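Side-chain contact in D-isomer specific 2-hydroxyacid dehydrogenase NAD-binding (Xanthobacter autotrophicus, PDB 4XA8), which binds NADPH and probably catalyses the NAD(P)-dependent interconversion of D-2-hydroxyacids and 2-oxoacids: residues Ala242-Ala247 with Gly251-Ala256. Sequence-based numbering, arbitrary orientation.
Sequences AALIAA and GHIAEA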
loop_
_atom_site.group_PDB
_atom_site.type_symbol
_atom_site.label_atom_id
_atom_site.label_comp_id
_atom_site.label_asym_id
_atom_site.label_seq_id
_atom_site.Cartn_x
_atom_site.Cartn_y
_atom_site.Cartn_z
ATOM N N ALA A 242 -2.817 12.119 -23.364
ATOM C CA ALA A 242 -3.320 13.469 -23.513
ATOM C C ALA A 242 -4.678 13.575 -22.832
ATOM O O ALA A 242 -4.920 14.491 -22.041
ATOM C CB ALA A 242 -3.408 13.856 -24.979
ATOM N N ALA A 243 -5.545 12.615 -23.093
ATOM C CA ALA A 243 -6.896 12.632 -22.519
ATOM C C ALA A 243 -6.878 12.462 -20.994
ATOM O O ALA A 243 -7.680 13.058 -20.288
ATOM C CB ALA A 243 -7.766 11.548 -23.157
ATOM N N LEU A 244 -5.980 11.618 -20.508
ATOM C CA LEU A 244 -5.774 11.444 -19.064
ATOM C C LEU A 244 -5.366 12.763 -18.382
ATOM O O LEU A 244 -5.918 13.163 -17.361
ATOM C CB LEU A 244 -4.732 10.333 -18.797
ATOM C CG LEU A 244 -4.391 10.119 -17.306
ATOM C CD1 LEU A 244 -5.580 9.646 -16.502
ATOM C CD2 LEU A 244 -3.241 9.122 -17.126
ATOM N N ILE A 245 -4.412 13.457 -18.952
ATOM C CA ILE A 245 -3.990 14.724 -18.385
ATOM C C ILE A 245 -5.127 15.705 -18.363
ATOM O O ILE A 245 -5.300 16.412 -17.375
ATOM C CB ILE A 245 -2.775 15.290 -19.142
ATOM C CG1 ILE A 245 -1.536 14.459 -18.763
ATOM C CG2 ILE A 245 -2.530 16.754 -18.802
ATOM C CD1 ILE A 245 -0.442 14.524 -19.801
ATOM N N ALA A 246 -5.933 15.708 -19.425
ATOM C CA ALA A 246 -7.081 16.598 -19.505
ATOM C C ALA A 246 -8.108 16.298 -18.411
ATOM O O ALA A 246 -8.576 17.207 -17.719
ATOM C CB ALA A 246 -7.723 16.545 -20.895
ATOM N N ALA A 247 -8.393 15.028 -18.196
ATOM C CA ALA A 247 -9.327 14.625 -17.121
ATOM C C ALA A 247 -8.820 14.965 -15.709
ATOM O O ALA A 247 -9.598 15.310 -14.823
ATOM C CB ALA A 247 -9.647 13.147 -17.245
ATOM N N GLY A 251 -10.541 17.903 -13.036
ATOM C CA GLY A 251 -11.025 17.301 -11.818
ATOM C C GLY A 251 -11.950 16.124 -12.064
ATOM O O GLY A 251 -12.511 15.617 -11.124
ATOM N N HIS A 252 -12.098 15.674 -13.307
ATOM C CA HIS A 252 -12.880 14.489 -13.568
ATOM C C HIS A 252 -12.269 13.250 -12.905
ATOM O O HIS A 252 -12.977 12.412 -12.371
ATOM C CB HIS A 252 -13.116 14.250 -15.084
ATOM C CG HIS A 252 -14.106 13.165 -15.339
ATOM N ND1 HIS A 252 -15.408 13.253 -14.901
ATOM C CD2 HIS A 252 -13.972 11.929 -15.882
ATOM C CE1 HIS A 252 -16.048 12.140 -15.213
ATOM N NE2 HIS A 252 -15.198 11.314 -15.791
ATOM N N ILE A 253 -10.949 13.127 -12.978
ATOM C CA ILE A 253 -10.221 12.148 -12.217
ATOM C C ILE A 253 -9.609 12.959 -11.121
ATOM O O ILE A 253 -8.907 13.941 -11.387
ATOM C CB ILE A 253 -9.170 11.438 -13.092
ATOM C CG1 ILE A 253 -9.888 10.535 -14.108
ATOM C CG2 ILE A 253 -8.265 10.554 -12.269
ATOM C CD1 ILE A 253 -9.005 9.863 -15.109
ATOM N N ALA A 254 -9.864 12.534 -9.882
ATOM C CA ALA A 254 -9.389 13.239 -8.703
ATOM C C ALA A 254 -7.893 13.012 -8.390
ATOM O O ALA A 254 -7.176 13.937 -7.895
ATOM C CB ALA A 254 -10.236 12.870 -7.503
ATOM N N GLU A 255 -7.435 11.798 -8.634
ATOM C CA GLU A 255 -6.061 11.414 -8.353
ATOM C C GLU A 255 -5.674 10.169 -9.116
ATOM O O GLU A 255 -6.530 9.419 -9.568
ATOM C CB GLU A 255 -5.812 11.248 -6.808
ATOM C CG GLU A 255 -6.899 10.557 -6.055
ATOM C CD GLU A 255 -6.709 10.517 -4.521
ATOM O OE1 GLU A 255 -6.542 9.394 -3.998
ATOM O OE2 GLU A 255 -6.743 11.577 -3.833
ATOM N N ALA A 256 -4.369 9.956 -9.277
ATOM C CA ALA A 256 -3.877 8.866 -10.041
ATOM C C ALA A 256 -2.530 8.383 -9.544
ATOM O O ALA A 256 -1.763 9.127 -8.871
ATOM C CB ALA A 256 -3.755 9.274 -11.523
#
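I253 N sits above the plane of the A247 carbonyl, about 60° out of it, and donates a hydrogen bond of 3.2 Å to A247 O. The N-H points almost straight at the oxygen (170°), although the donor does not lie on a lone pair. H252 turns its CB, not its imidazole, toward the same carbonyl, with H252 CB 3.7 Å from A247 O; with CG anti to the backbone N (chi1 -170°), the ring lies against R226, and H252 NE2 makes a weak hydrogen bond to L221 O of helix 218-223. S250 OG is hydrogen-bonded to A247 O and also to H252 N; this second bond, with that from I253 N to A247 O, joins the helix end to the departing chain. G251, with positive phi, ends that helix in a Schellman motif and swings the backbone round into the strand.

The rest of the contact is apolar. In I253, CG1 is anti to the carbonyl carbon and the chain runs on extended, so that I253 CD1 lies 4.0 Å from A247 CB. The same methyl meets L244 from one turn earlier, I253 CD1 to L244 CD1 being 3.7 Å, and the two side chains cross at about a right angle. L244 and I253 both also pack on F230, and I253 reaches L221 as well, so that L244, A247 and I253 form a buried apolar patch.

Here the helix-to-strand turn of a beta-alpha-beta unit closes in the Rossmann-type nucleotide-binding domain: helix 241-250 follows strand 228-232 and leads into strand 253-258, which lies parallel between 228-232 and 278-280, while helix 218-223 flanks A243 and I253.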